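Local coordinates for protein 3' terminal uridylyl transferase (PDB 5HZD) that adds uridines from UTP to the 3'-hydroxyl of guide RNA, ribosomal RNA and some mRNAs and takes part in mitochondrial RNA editing in Trypanosoma brucei, at residues A[65-70]-A[390-395]; A[71-76]-A[310-315]; A[111-116]-A[299-304]; A[115-120]-A[376-381]; A[340-345]-A[463-468]. All coordinates share one frame; numbering follows the deposited sequence. Where two conformers were deposited one is given.

Interaction 1 (A[65-70]-A[390-395])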
# COMPACT_ATOMS: atom_id res chain seq x y z
N TRP A 65 23.62 10.27 6.35
CA TRP A 65 22.51 9.77 5.54
C TRP A 65 21.57 8.91 6.40
O TRP A 65 20.35 9.02 6.27
CB TRP A 65 22.98 9.03 4.27
CG TRP A 65 23.34 9.98 3.11
CD1 TRP A 65 24.58 10.22 2.59
CD2 TRP A 65 22.42 10.75 2.31
NE1 TRP A 65 24.50 11.11 1.54
CE2 TRP A 65 23.18 11.44 1.35
CE3 TRP A 65 21.03 10.91 2.32
CZ2 TRP A 65 22.60 12.30 0.41
CZ3 TRP A 65 20.46 11.75 1.38
CH2 TRP A 65 21.24 12.44 0.44
N GLY A 66 22.10 8.13 7.34
CA GLY A 66 21.23 7.40 8.26
C GLY A 66 20.33 8.29 9.13
O GLY A 66 19.19 7.96 9.39
N LYS A 67 20.86 9.41 9.58
CA LYS A 67 20.04 10.36 10.31
C LYS A 67 18.92 10.89 9.42
O LYS A 67 17.77 11.04 9.87
CB LYS A 67 20.92 11.50 10.84
CG LYS A 67 20.18 12.59 11.59
CD LYS A 67 21.15 13.52 12.35
CE LYS A 67 20.36 14.70 12.96
NZ LYS A 67 21.24 15.69 13.67
N LYS A 68 19.25 11.21 8.18
CA LYS A 68 18.22 11.66 7.22
C LYS A 68 17.17 10.61 6.94
O LYS A 68 15.98 10.94 6.83
CB LYS A 68 18.88 12.10 5.91
CG LYS A 68 19.71 13.35 6.02
CD LYS A 68 20.37 13.64 4.67
CE LYS A 68 21.63 14.47 4.84
NZ LYS A 68 21.39 15.62 5.74
N ILE A 69 17.59 9.35 6.82
CA ILE A 69 16.69 8.22 6.64
C ILE A 69 15.68 8.13 7.77
O ILE A 69 14.47 8.01 7.54
CB ILE A 69 17.49 6.91 6.52
CG1 ILE A 69 18.24 6.89 5.20
CG2 ILE A 69 16.56 5.69 6.59
CD1 ILE A 69 19.42 5.90 5.14
N PHE A 70 16.16 8.25 9.01
CA PHE A 70 15.24 8.19 10.14
C PHE A 70 14.32 9.41 10.19
O PHE A 70 13.17 9.30 10.64
CB PHE A 70 15.97 7.98 11.48
CG PHE A 70 16.10 6.53 11.86
CD1 PHE A 70 17.20 5.80 11.43
CD2 PHE A 70 15.10 5.90 12.58
CE1 PHE A 70 17.32 4.45 11.75
CE2 PHE A 70 15.21 4.55 12.89
CZ PHE A 70 16.32 3.83 12.49
N GLU A 390 23.82 4.78 16.90
CA GLU A 390 24.15 3.47 16.34
C GLU A 390 23.12 3.08 15.29
O GLU A 390 23.48 2.51 14.27
CB GLU A 390 24.26 2.41 17.44
CG GLU A 390 25.56 2.50 18.22
CD GLU A 390 25.62 1.54 19.40
OE1 GLU A 390 26.40 1.81 20.35
OE2 GLU A 390 24.90 0.52 19.37
N LEU A 391 21.85 3.42 15.51
CA LEU A 391 20.86 3.18 14.47
C LEU A 391 21.11 4.00 13.22
O LEU A 391 20.89 3.51 12.11
CB LEU A 391 19.42 3.43 14.94
CG LEU A 391 18.85 2.50 15.99
CD1 LEU A 391 17.45 2.98 16.36
CD2 LEU A 391 18.82 1.08 15.46
N TYR A 392 21.52 5.27 13.38
CA TYR A 392 21.81 6.10 12.20
C TYR A 392 22.95 5.50 11.40
O TYR A 392 22.86 5.39 10.18
CB TYR A 392 22.21 7.52 12.61
CG TYR A 392 21.13 8.34 13.25
CD1 TYR A 392 19.80 7.94 13.23
CD2 TYR A 392 21.45 9.54 13.87
CE1 TYR A 392 18.80 8.72 13.82
CE2 TYR A 392 20.48 10.31 14.45
CZ TYR A 392 19.17 9.90 14.42
OH TYR A 392 18.19 10.68 14.99
N LYS A 393 24.00 5.08 12.09
CA LYS A 393 25.14 4.45 11.44
C LYS A 393 24.70 3.19 10.67
O LYS A 393 25.13 2.98 9.52
CB LYS A 393 26.20 4.12 12.49
CG LYS A 393 27.34 3.31 11.91
CD LYS A 393 28.48 3.12 12.90
CE LYS A 393 29.51 2.16 12.31
NZ LYS A 393 30.80 2.28 13.03
N ALA A 394 23.88 2.36 11.29
CA ALA A 394 23.42 1.12 10.69
C ALA A 394 22.54 1.40 9.48
O ALA A 394 22.70 0.77 8.44
CB ALA A 394 22.62 0.28 11.70
N ALA A 395 21.60 2.33 9.62
CA ALA A 395 20.70 2.67 8.51
C ALA A 395 21.49 3.15 7.28
O ALA A 395 21.20 2.74 6.13
CB ALA A 395 19.67 3.72 8.93
O HOH W 1 16.67 11.77 12.43
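In Tyr392, chi1 (-66°) places CG anti to the carbonyl carbon, and one face of the ring lies over Lys67 CA; Lys67 has its own CG anti to the backbone N. The evidence for a CH-pi contact is direct: Lys67 CA stands 3.7 Å from the centroid of the Tyr392 ring, 12° off the ring normal. From there the extended lysine chain crosses the ring on the CD2 and CE2 side, CB coming within 3.6 Å of Tyr392 CD2. Neither charge nor a direct hydrogen bond joins the two segments. One water does so, donating to Lys67 O at 2.9 Å and lying 3.2 Å from Tyr392 OH.

This is a helix-helix crossing at 100°, between helix 59-76 and helix 385-409, with the local axes 7.2 Å apart. Gly66 lies at the point of closest approach: it has no side chain, and Tyr392 O sits directly against its CA at 3.2 Å in a nearly straight CA-H...O contact.

On the next turn Phe70 fills the angle between the helices. Phe70 CB touches Tyr392 CE1, while Phe70 CE1 reaches Ala395 CB at 3.7 Å and CZ lies by Leu391 CB. The Phe70 and Tyr392 planes are inclined obliquely to each other. Ile69 CD1 also approaches Ala395 O, and both Ile69 and Phe70 touch Pro312 of helix 310-324.

Interaction 2 (A[71-76]-A[310-315]); sequences HVAAQR and ARPGAI
Ile315 carries the larger part of this contact from helix 310-324, its side chain directed at helix 59-76. From CB the chain divides. CG2, anti to the backbone N, lies 4.0 Å from Val72 CG1 and equally far from Arg76 CG, so one methyl touches residues a helical turn apart. CG1 takes the place anti to the carbonyl carbon (chi1 -68°), and the extended second torsion (chi2 167°) carries CD1 onward to the backbone of the facing helix. There CD1 meets Ala73 CA at 4.0 Å and Ala73 CB at 4.1 Å, with Arg76 CB at a similar separation. Ile315 therefore inserts between Val72, Ala73 and Arg76; Val72 and the isoleucine slide past each other in opposite directions, whereas the arginine meets it at a slant.

A turn before Ile315, Pro312 receives Ala73 CB, which lies 3.7 Å from both its CA and its CB. This is where the backbones are nearest, Ala73 CA and Pro312 CA being 4.9 Å apart. No hydrogen bond spans the two segments, and the contact is apolar throughout, since Arg76 contributes only its aliphatic CB and CG. In one of its two conformers Arg76 comes near Ser111 and Ala122, both assigned to the UTP site by similarity, and NE makes a long, weak and tentative ion pair with Asp119.

The local helix axes cross at 92° and approach to 8.7 Å. Met378, from the loop before helix 385-409, touches Ala73 and Ile315, while on another side of helix 310-324 Ala314 packs against Asn340 and Trp343 of helix 336-349.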
# COMPACT_ATOMS: atom_id res chain seq x y z
N HIS A 71 14.78 10.56 9.71
CA HIS A 71 13.93 11.75 9.70
C HIS A 71 12.78 11.58 8.71
O HIS A 71 11.62 11.89 9.03
CB HIS A 71 14.74 13.02 9.38
CG HIS A 71 13.92 14.27 9.42
ND1 HIS A 71 13.78 15.02 10.57
CD2 HIS A 71 13.17 14.88 8.47
CE1 HIS A 71 12.99 16.06 10.32
NE2 HIS A 71 12.60 15.99 9.06
N VAL A 72 13.09 11.09 7.51
CA VAL A 72 12.06 10.80 6.52
C VAL A 72 11.06 9.78 7.08
O VAL A 72 9.84 9.95 6.96
CB VAL A 72 12.65 10.27 5.20
CG1 VAL A 72 11.53 9.82 4.27
CG2 VAL A 72 13.48 11.36 4.54
N ALA A 73 11.57 8.73 7.72
CA ALA A 73 10.68 7.70 8.27
C ALA A 73 9.80 8.26 9.38
O ALA A 73 8.62 7.87 9.51
CB ALA A 73 11.53 6.55 8.80
N ALA A 74 10.34 9.17 10.19
CA ALA A 74 9.57 9.77 11.28
C ALA A 74 8.36 10.56 10.75
O ALA A 74 7.32 10.59 11.40
CB ALA A 74 10.45 10.67 12.15
N GLN A 75 8.49 11.18 9.58
CA GLN A 75 7.35 11.89 8.98
C GLN A 75 6.19 10.99 8.60
O GLN A 75 5.05 11.47 8.45
CB GLN A 75 7.77 12.68 7.74
CG GLN A 75 9.00 13.56 7.96
CD GLN A 75 8.96 14.31 9.27
OE1 GLN A 75 8.00 15.05 9.55
NE2 GLN A 75 10.00 14.13 10.09
N ARG A 76 6.46 9.70 8.40
CA ARG A 76 5.40 8.77 8.06
C ARG A 76 4.67 8.26 9.32
O ARG A 76 3.59 7.67 9.23
CB ARG A 76 5.93 7.60 7.23
CG ARG A 76 6.18 7.92 5.74
CD ARG A 76 4.88 8.29 5.00
NE ARG A 76 4.64 7.50 3.78
CZ ARG A 76 3.75 6.51 3.69
NH1 ARG A 76 3.03 6.17 4.74
NH2 ARG A 76 3.59 5.86 2.54
N ALA A 310 14.73 -1.51 9.21
CA ALA A 310 14.11 -2.04 8.00
C ALA A 310 12.95 -1.19 7.47
O ALA A 310 12.85 -0.94 6.26
CB ALA A 310 13.66 -3.52 8.21
N ARG A 311 12.08 -0.70 8.36
CA ARG A 311 11.04 0.20 7.83
C ARG A 311 11.59 1.54 7.32
O ARG A 311 11.19 1.98 6.24
CB ARG A 311 9.93 0.43 8.86
CG ARG A 311 9.07 -0.81 9.13
CD ARG A 311 8.12 -0.50 10.28
NE ARG A 311 8.85 -0.36 11.53
CZ ARG A 311 8.34 0.20 12.62
NH1 ARG A 311 7.10 0.68 12.59
NH2 ARG A 311 9.08 0.28 13.71
N PRO A 312 12.50 2.19 8.07
CA PRO A 312 13.02 3.45 7.54
C PRO A 312 13.67 3.29 6.16
O PRO A 312 13.45 4.10 5.25
CB PRO A 312 14.04 3.88 8.62
CG PRO A 312 13.40 3.37 9.89
CD PRO A 312 12.94 1.97 9.47
N GLY A 313 14.42 2.21 5.96
CA GLY A 313 15.00 2.01 4.65
C GLY A 313 13.96 1.77 3.57
O GLY A 313 14.12 2.23 2.45
N ALA A 314 12.91 1.02 3.91
CA ALA A 314 11.86 0.72 2.95
C ALA A 314 11.16 2.00 2.54
O ALA A 314 10.82 2.18 1.35
CB ALA A 314 10.86 -0.24 3.56
N ILE A 315 10.94 2.90 3.49
CA ILE A 315 10.28 4.19 3.18
C ILE A 315 11.12 5.05 2.26
O ILE A 315 10.62 5.58 1.23
CB ILE A 315 9.95 4.90 4.50
CG1 ILE A 315 8.85 4.11 5.21
CG2 ILE A 315 9.49 6.35 4.25
CD1 ILE A 315 8.68 4.56 6.68

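Interaction 3 (A[111-116]-A[299-304]); sequences SSVAMG and LLRKYL
The short helix 111-114, which follows strand 105-109 of the catalytic palm and begins with Ser111, a UTP-binding residue by similarity, packs here against the C-terminal end of helix 292-304. Ala114 and Arg301 bring the backbones closest, their CA atoms 4.1 Å apart. Arg301 CA-H also points at Ala114 O, with CA and O 3.6 Å apart and an angle of 153° at the hydrogen.

Arg301 has CG anti to the backbone N (chi1 -171°), and its chain stays extended as far as NE. The aliphatic part passes Val113 O, which lies 3.2 Å from Arg301 CG, and crosses the Val113 side chain at about a right angle, CD nearing CG1. The same carbonyl oxygen lies at the edge of the guanidinium, near its plane. A water near Ser112 O may also take a weak bond from Arg301 NE in one of the arginine's two conformers. Another donates to Arg301 O at 3.1 Å; its leg to Ala114 O is unusually short and doubtful.

Apolar packing supplies the remainder. Ala114 CB meets Leu300 CB at 3.8 Å. Met115 starts away from the facing helix, but the bend at chi2 (-77°) turns SD back, and CE, beyond it, lies 3.9 Å from Leu304 CD1. Leu300 in turn touches Tyr337, which binds UTP.

A loop leads on to strand 124-129. Asp123 immediately precedes that strand and Asp125 lies in it; both are assigned to the metal by similarity. This strand-helix-loop-strand order, ending at paired aspartates, is that of the nucleotidyltransferase fold shared by the DNA polymerase beta-like enzymes.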
# COMPACT_ATOMS: atom_id res chain seq x y z
N SER A 111 0.12 -0.03 3.49
CA SER A 111 1.26 0.43 4.28
C SER A 111 1.01 0.55 5.78
O SER A 111 1.95 0.48 6.56
CB SER A 111 1.85 1.74 3.73
OG SER A 111 0.96 2.83 3.94
N SER A 112 -0.25 0.71 6.21
CA SER A 112 -0.47 0.83 7.63
C SER A 112 -0.22 -0.52 8.29
O SER A 112 0.18 -0.55 9.47
CB SER A 112 -1.88 1.37 7.96
OG SER A 112 -2.88 0.49 7.48
N VAL A 113 -0.44 -1.62 7.54
CA VAL A 113 -0.09 -2.94 8.00
C VAL A 113 1.41 -3.14 7.86
O VAL A 113 2.09 -3.44 8.84
CB VAL A 113 -0.86 -4.01 7.23
CG1 VAL A 113 -0.35 -5.43 7.61
CG2 VAL A 113 -2.32 -3.90 7.58
N ALA A 114 1.93 -2.95 6.66
CA ALA A 114 3.34 -3.24 6.38
C ALA A 114 4.31 -2.43 7.24
O ALA A 114 5.33 -2.99 7.68
CB ALA A 114 3.62 -3.01 4.92
N MET A 115 4.00 -1.16 7.51
CA MET A 115 4.92 -0.27 8.25
C MET A 115 4.49 -0.02 9.68
O MET A 115 5.22 0.62 10.42
CB MET A 115 5.02 1.10 7.56
CG MET A 115 5.31 1.05 6.08
SD MET A 115 7.07 0.68 5.84
CE MET A 115 7.10 0.30 4.09
N GLY A 116 3.31 -0.50 10.07
CA GLY A 116 2.84 -0.34 11.44
C GLY A 116 2.61 1.09 11.87
O GLY A 116 2.50 1.36 13.06
N LEU A 299 2.95 -10.36 5.15
CA LEU A 299 4.32 -10.85 4.93
C LEU A 299 5.34 -9.70 5.07
O LEU A 299 6.38 -9.87 5.74
CB LEU A 299 4.44 -11.44 3.51
CG LEU A 299 5.85 -11.94 3.15
CD1 LEU A 299 6.34 -12.99 4.12
CD2 LEU A 299 5.82 -12.46 1.69
N LEU A 300 5.02 -8.56 4.45
CA LEU A 300 5.91 -7.39 4.55
C LEU A 300 6.07 -7.01 6.00
O LEU A 300 7.19 -6.74 6.43
CB LEU A 300 5.40 -6.18 3.74
CG LEU A 300 5.35 -6.37 2.21
CD1 LEU A 300 4.87 -5.13 1.56
CD2 LEU A 300 6.75 -6.70 1.67
N ARG A 301 4.97 -6.97 6.76
CA ARG A 301 5.06 -6.52 8.16
C ARG A 301 6.01 -7.39 8.98
O ARG A 301 6.85 -6.87 9.75
CB ARG A 301 3.67 -6.51 8.79
CG ARG A 301 3.65 -5.85 10.14
CD ARG A 301 2.28 -5.97 10.76
NE ARG A 301 2.36 -5.55 12.16
CZ ARG A 301 2.67 -6.35 13.19
NH1 ARG A 301 2.90 -7.65 13.02
NH2 ARG A 301 2.76 -5.84 14.41
N LYS A 302 5.93 -8.70 8.81
CA LYS A 302 6.78 -9.61 9.57
C LYS A 302 8.26 -9.36 9.26
O LYS A 302 9.08 -9.23 10.18
CB LYS A 302 6.37 -11.04 9.24
CG LYS A 302 7.02 -12.07 10.11
CD LYS A 302 6.36 -13.43 9.90
CE LYS A 302 7.00 -14.51 10.76
NZ LYS A 302 6.85 -14.27 12.24
N TYR A 303 8.59 -9.23 7.99
CA TYR A 303 9.97 -8.88 7.63
C TYR A 303 10.40 -7.50 8.14
O TYR A 303 11.48 -7.35 8.72
CB TYR A 303 10.12 -8.92 6.11
CG TYR A 303 10.49 -10.27 5.55
CD1 TYR A 303 11.74 -10.84 5.85
CD2 TYR A 303 9.66 -10.94 4.66
CE1 TYR A 303 12.13 -12.06 5.28
CE2 TYR A 303 10.06 -12.18 4.09
CZ TYR A 303 11.30 -12.70 4.42
OH TYR A 303 11.69 -13.90 3.83
N LEU A 304 9.57 -6.49 7.91
CA LEU A 304 10.05 -5.12 8.16
C LEU A 304 10.11 -4.77 9.64
O LEU A 304 10.85 -3.86 10.03
CB LEU A 304 9.17 -4.13 7.40
CG LEU A 304 9.25 -4.27 5.87
CD1 LEU A 304 8.39 -3.21 5.26
CD2 LEU A 304 10.70 -4.11 5.36
O HOH W 2 0.46 -2.94 11.47
O HOH W 3 6.52 -3.78 9.71

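Interaction 4 (A[115-120]-A[376-381]); sequences MGVWDG and TPMIDP
One backbone hydrogen bond ties Gly116 to Thr376: Thr376 N donates to Gly116 O at 2.9 Å. The bond is close to straight, 167° at the hydrogen, and lies in the carbonyl plane on a lone pair. It joins two loops, one in the palm of the nucleotidyltransferase fold between helix 111-114 and strand 124-129, the other leading into helix 385-409. Gly116 takes positive phi as the chain leaves the short helix.

A second polar link runs through Arg311 of helix 310-324. Its NH1 donates both to Met115 O and to Thr376 O, and its NH2 to Pro377 O, so the two loops share one guanidinium. Met378 N is bonded to Asp77 OD2, fixing the second loop also to a residue close to the end of helix 59-76.

The apolar part falls to Val117 and Met378, whose side chains cross at about a right angle. Met378 CG is anti to the backbone N, but bends at chi2 (58°) and chi3 (59°) fold the chain and bring its methyl to the valine. Met378 CE touches Val117 CG2 at 3.7 Å, while the other branch, Val117 CG1, rests 3.3 Å from Thr376 O.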
# COMPACT_ATOMS: atom_id res chain seq x y z
N MET A 115 4.00 -1.16 7.51
CA MET A 115 4.92 -0.27 8.25
C MET A 115 4.49 -0.02 9.68
O MET A 115 5.22 0.62 10.42
CB MET A 115 5.02 1.10 7.56
CG MET A 115 5.31 1.05 6.08
SD MET A 115 7.07 0.68 5.84
CE MET A 115 7.10 0.30 4.09
N GLY A 116 3.31 -0.50 10.07
CA GLY A 116 2.84 -0.34 11.44
C GLY A 116 2.61 1.09 11.87
O GLY A 116 2.50 1.36 13.06
N VAL A 117 2.50 2.00 10.90
CA VAL A 117 2.21 3.40 11.17
C VAL A 117 1.34 3.94 10.02
O VAL A 117 1.30 3.34 8.94
CB VAL A 117 3.50 4.28 11.25
CG1 VAL A 117 4.39 3.85 12.40
CG2 VAL A 117 4.26 4.26 9.92
N TRP A 118 0.68 5.08 10.26
CA TRP A 118 -0.05 5.77 9.20
C TRP A 118 0.08 7.28 9.40
O TRP A 118 -0.04 7.76 10.53
CB TRP A 118 -1.52 5.33 9.21
CG TRP A 118 -2.37 5.98 8.11
CD1 TRP A 118 -2.16 5.92 6.77
CD2 TRP A 118 -3.56 6.73 8.31
NE1 TRP A 118 -3.15 6.60 6.11
CE2 TRP A 118 -4.02 7.12 7.03
CE3 TRP A 118 -4.28 7.14 9.43
CZ2 TRP A 118 -5.19 7.86 6.84
CZ3 TRP A 118 -5.43 7.90 9.24
CH2 TRP A 118 -5.85 8.26 7.96
N ASP A 119 0.34 8.04 8.33
CA ASP A 119 0.61 9.47 8.45
C ASP A 119 -0.63 10.35 8.34
O ASP A 119 -0.59 11.58 8.54
CB ASP A 119 1.70 9.88 7.44
CG ASP A 119 1.28 9.65 6.00
OD1 ASP A 119 0.12 9.24 5.77
OD2 ASP A 119 2.10 9.89 5.06
N GLY A 120 -1.76 9.71 8.05
CA GLY A 120 -3.03 10.41 8.04
C GLY A 120 -3.34 10.85 6.62
O GLY A 120 -4.40 11.41 6.36
N THR A 376 3.11 0.31 15.72
CA THR A 376 4.46 0.19 16.28
C THR A 376 5.23 1.45 15.91
O THR A 376 5.38 1.75 14.71
CB THR A 376 5.21 -1.01 15.63
OG1 THR A 376 4.46 -2.22 15.83
CG2 THR A 376 6.58 -1.15 16.27
N PRO A 377 5.72 2.20 16.91
CA PRO A 377 6.47 3.44 16.61
C PRO A 377 7.67 3.16 15.72
O PRO A 377 8.29 2.11 15.86
CB PRO A 377 7.02 3.88 17.98
CG PRO A 377 6.26 3.11 19.00
CD PRO A 377 5.64 1.91 18.34
N MET A 378 7.98 4.10 14.82
CA MET A 378 9.13 3.99 13.94
C MET A 378 10.46 3.86 14.69
O MET A 378 11.37 3.16 14.21
CB MET A 378 9.15 5.20 12.99
CG MET A 378 10.04 5.05 11.76
SD MET A 378 9.64 3.63 10.73
CE MET A 378 7.95 3.95 10.28
N ILE A 379 10.58 4.53 15.84
CA ILE A 379 11.78 4.43 16.65
C ILE A 379 11.35 4.30 18.11
O ILE A 379 10.36 4.90 18.55
CB ILE A 379 12.72 5.63 16.43
CG1 ILE A 379 14.04 5.42 17.16
CG2 ILE A 379 12.06 6.92 16.87
CD1 ILE A 379 15.16 6.38 16.67
N ASP A 380 12.08 3.47 18.86
CA ASP A 380 11.79 3.25 20.27
C ASP A 380 12.00 4.57 21.01
O ASP A 380 13.09 5.12 21.03
CB ASP A 380 12.77 2.20 20.78
CG ASP A 380 12.57 1.82 22.24
OD1 ASP A 380 11.72 2.43 22.93
OD2 ASP A 380 13.30 0.91 22.69
N PRO A 381 10.93 5.09 21.63
CA PRO A 381 10.95 6.39 22.33
C PRO A 381 11.86 6.38 23.55
O PRO A 381 12.17 7.45 24.08
CB PRO A 381 9.50 6.55 22.78
CG PRO A 381 8.98 5.17 22.88
CD PRO A 381 9.61 4.46 21.71

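Interaction 5 (A[340-345]-A[463-468]); sequences NIMWIY and LCIEDP
Ile341 and Met342 of helix 336-349 meet Ile465 and Pro468, in the segment assigned by inference as the nucleotide recognition motif, through apolar contacts alone. Three pairs carry the packing. In one of the two conformers of Ile341, its CG2 lies 3.7 Å from Ile465 CG2, the two isoleucines crossing obliquely. In that conformer Ile341 CD1 meets Pro468 CD tip to tip at 3.6 Å, a reach allowed by its extended second torsion (chi2 161°). Met342 CG lies 3.6 Å from Ile465 CD1, and these chains cross at about a right angle. Ile341 thus spans from Ile465 to Pro468, while Ile465 divides its two methyls between consecutive helix residues.

The backbones stay well apart, Met342 CA and Ile465 CA being 7.7 Å from each other. Polar bonds hold the loop from its other surroundings: Glu466 OE1 bonds Ser418 and forms a salt bridge with Arg421, Asp467 OD1 accepts from the backbone of Tyr469 and Glu470, and Ile465 N donates to Asn474.

Pro468 also touches Tyr337, an experimentally identified UTP-binding residue at the start of the same helix. With no hydrogen bond crossing an apolar interface, and the loop's polar bonds made to other residues, the chemistry is consistent with a contact held by packing.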
# COMPACT_ATOMS: atom_id res chain seq x y z
N ASN A 340 9.98 -3.19 -2.30
CA ASN A 340 10.10 -3.76 -0.95
C ASN A 340 10.71 -5.16 -0.99
O ASN A 340 11.51 -5.54 -0.11
CB ASN A 340 8.73 -3.82 -0.26
CG ASN A 340 8.35 -2.53 0.41
OD1 ASN A 340 9.19 -1.87 1.02
ND2 ASN A 340 7.08 -2.16 0.31
N ILE A 341 10.37 -5.95 -2.02
CA ILE A 341 10.96 -7.27 -2.14
C ILE A 341 12.47 -7.16 -2.41
O ILE A 341 13.25 -7.94 -1.84
CB ILE A 341 10.24 -8.13 -3.19
CG1 ILE A 341 8.82 -8.43 -2.68
CG2 ILE A 341 11.02 -9.44 -3.46
CD1 ILE A 341 7.85 -8.88 -3.78
N MET A 342 12.88 -6.22 -3.25
CA MET A 342 14.30 -6.01 -3.46
C MET A 342 15.00 -5.71 -2.13
O MET A 342 16.06 -6.25 -1.85
CB MET A 342 14.58 -4.84 -4.41
CG MET A 342 14.18 -5.13 -5.84
SD MET A 342 14.69 -3.77 -6.92
CE MET A 342 16.47 -3.82 -6.77
N TRP A 343 14.43 -4.83 -1.32
CA TRP A 343 15.06 -4.45 -0.06
C TRP A 343 15.10 -5.64 0.88
O TRP A 343 16.14 -5.94 1.48
CB TRP A 343 14.22 -3.30 0.51
CG TRP A 343 14.49 -2.87 1.93
CD1 TRP A 343 13.58 -2.82 2.94
CD2 TRP A 343 15.70 -2.28 2.46
NE1 TRP A 343 14.16 -2.29 4.09
CE2 TRP A 343 15.45 -1.94 3.80
CE3 TRP A 343 16.98 -2.04 1.94
CZ2 TRP A 343 16.41 -1.36 4.63
CZ3 TRP A 343 17.93 -1.45 2.77
CH2 TRP A 343 17.65 -1.14 4.10
N ILE A 344 13.99 -6.34 1.02
CA ILE A 344 13.96 -7.47 1.97
C ILE A 344 14.89 -8.60 1.52
O ILE A 344 15.57 -9.21 2.35
CB ILE A 344 12.56 -7.99 2.10
CG1 ILE A 344 11.74 -6.93 2.83
CG2 ILE A 344 12.55 -9.28 2.90
CD1 ILE A 344 10.23 -7.18 2.73
N TYR A 345 14.93 -8.88 0.21
CA TYR A 345 15.83 -9.94 -0.28
C TYR A 345 17.27 -9.61 0.07
O TYR A 345 18.02 -10.48 0.53
CB TYR A 345 15.68 -10.12 -1.80
CG TYR A 345 16.65 -11.09 -2.40
CD1 TYR A 345 16.43 -12.46 -2.31
CD2 TYR A 345 17.79 -10.62 -3.07
CE1 TYR A 345 17.36 -13.38 -2.89
CE2 TYR A 345 18.69 -11.51 -3.65
CZ TYR A 345 18.47 -12.87 -3.54
OH TYR A 345 19.37 -13.76 -4.09
N LEU A 463 15.38 -8.45 -15.77
CA LEU A 463 15.46 -8.25 -14.33
C LEU A 463 14.35 -9.06 -13.71
O LEU A 463 13.17 -8.85 -14.03
CB LEU A 463 15.24 -6.78 -13.98
CG LEU A 463 16.09 -5.74 -14.70
CD1 LEU A 463 15.84 -4.37 -14.05
CD2 LEU A 463 17.56 -6.11 -14.61
N CYS A 464 14.70 -10.01 -12.84
CA CYS A 464 13.69 -10.93 -12.33
C CYS A 464 13.45 -10.81 -10.84
O CYS A 464 14.40 -10.91 -10.04
CB CYS A 464 14.11 -12.37 -12.63
SG CYS A 464 14.12 -12.72 -14.40
N ILE A 465 12.18 -10.63 -10.46
CA ILE A 465 11.78 -10.60 -9.06
C ILE A 465 10.56 -11.52 -8.98
O ILE A 465 9.56 -11.30 -9.68
CB ILE A 465 11.36 -9.18 -8.63
CG1 ILE A 465 12.55 -8.23 -8.77
CG2 ILE A 465 10.89 -9.20 -7.20
CD1 ILE A 465 12.18 -6.78 -8.36
N GLU A 466 10.67 -12.58 -8.19
CA GLU A 466 9.59 -13.56 -8.09
C GLU A 466 8.50 -13.03 -7.15
O GLU A 466 8.78 -12.61 -6.01
CB GLU A 466 10.15 -14.90 -7.58
CG GLU A 466 9.07 -16.01 -7.43
CD GLU A 466 9.60 -17.41 -7.15
OE1 GLU A 466 10.75 -17.61 -6.66
OE2 GLU A 466 8.85 -18.38 -7.43
N ASP A 467 7.24 -13.02 -7.61
CA ASP A 467 6.13 -12.67 -6.72
C ASP A 467 5.96 -13.78 -5.67
O ASP A 467 5.91 -14.98 -6.00
CB ASP A 467 4.84 -12.52 -7.51
CG ASP A 467 3.70 -12.01 -6.66
OD1 ASP A 467 3.14 -12.81 -5.90
OD2 ASP A 467 3.36 -10.83 -6.77
N PRO A 468 5.89 -13.40 -4.38
CA PRO A 468 5.83 -14.42 -3.33
C PRO A 468 4.65 -15.39 -3.42
O PRO A 468 4.83 -16.58 -3.13
CB PRO A 468 5.70 -13.57 -2.06
CG PRO A 468 6.50 -12.35 -2.38
CD PRO A 468 6.15 -12.06 -3.83

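How the interactions relate
Interactions 1 and 2 follow each other along helix 59-76, their centres about 10 Å apart. Interactions 3 and 4 share Met115 and Gly116, with centres about 11 Å apart. Arg311 connects interaction 2 to both of these. Interaction 5 stands about 15 Å from interaction 3 between centres, linked through Leu300 and Tyr303 against Ile344. Along the chain, 3 is nested inside 2 and 2 inside 1; 4 is nested inside 1 and crosses 2, whereas 5 follows 2 and 3 in series and crosses 1 and 4. Interactions 3 and 4 thus tie the palm segment 111-120 to helix 292-304 and the loop 376-381, while 1, 2 and 5 pack the helices around them.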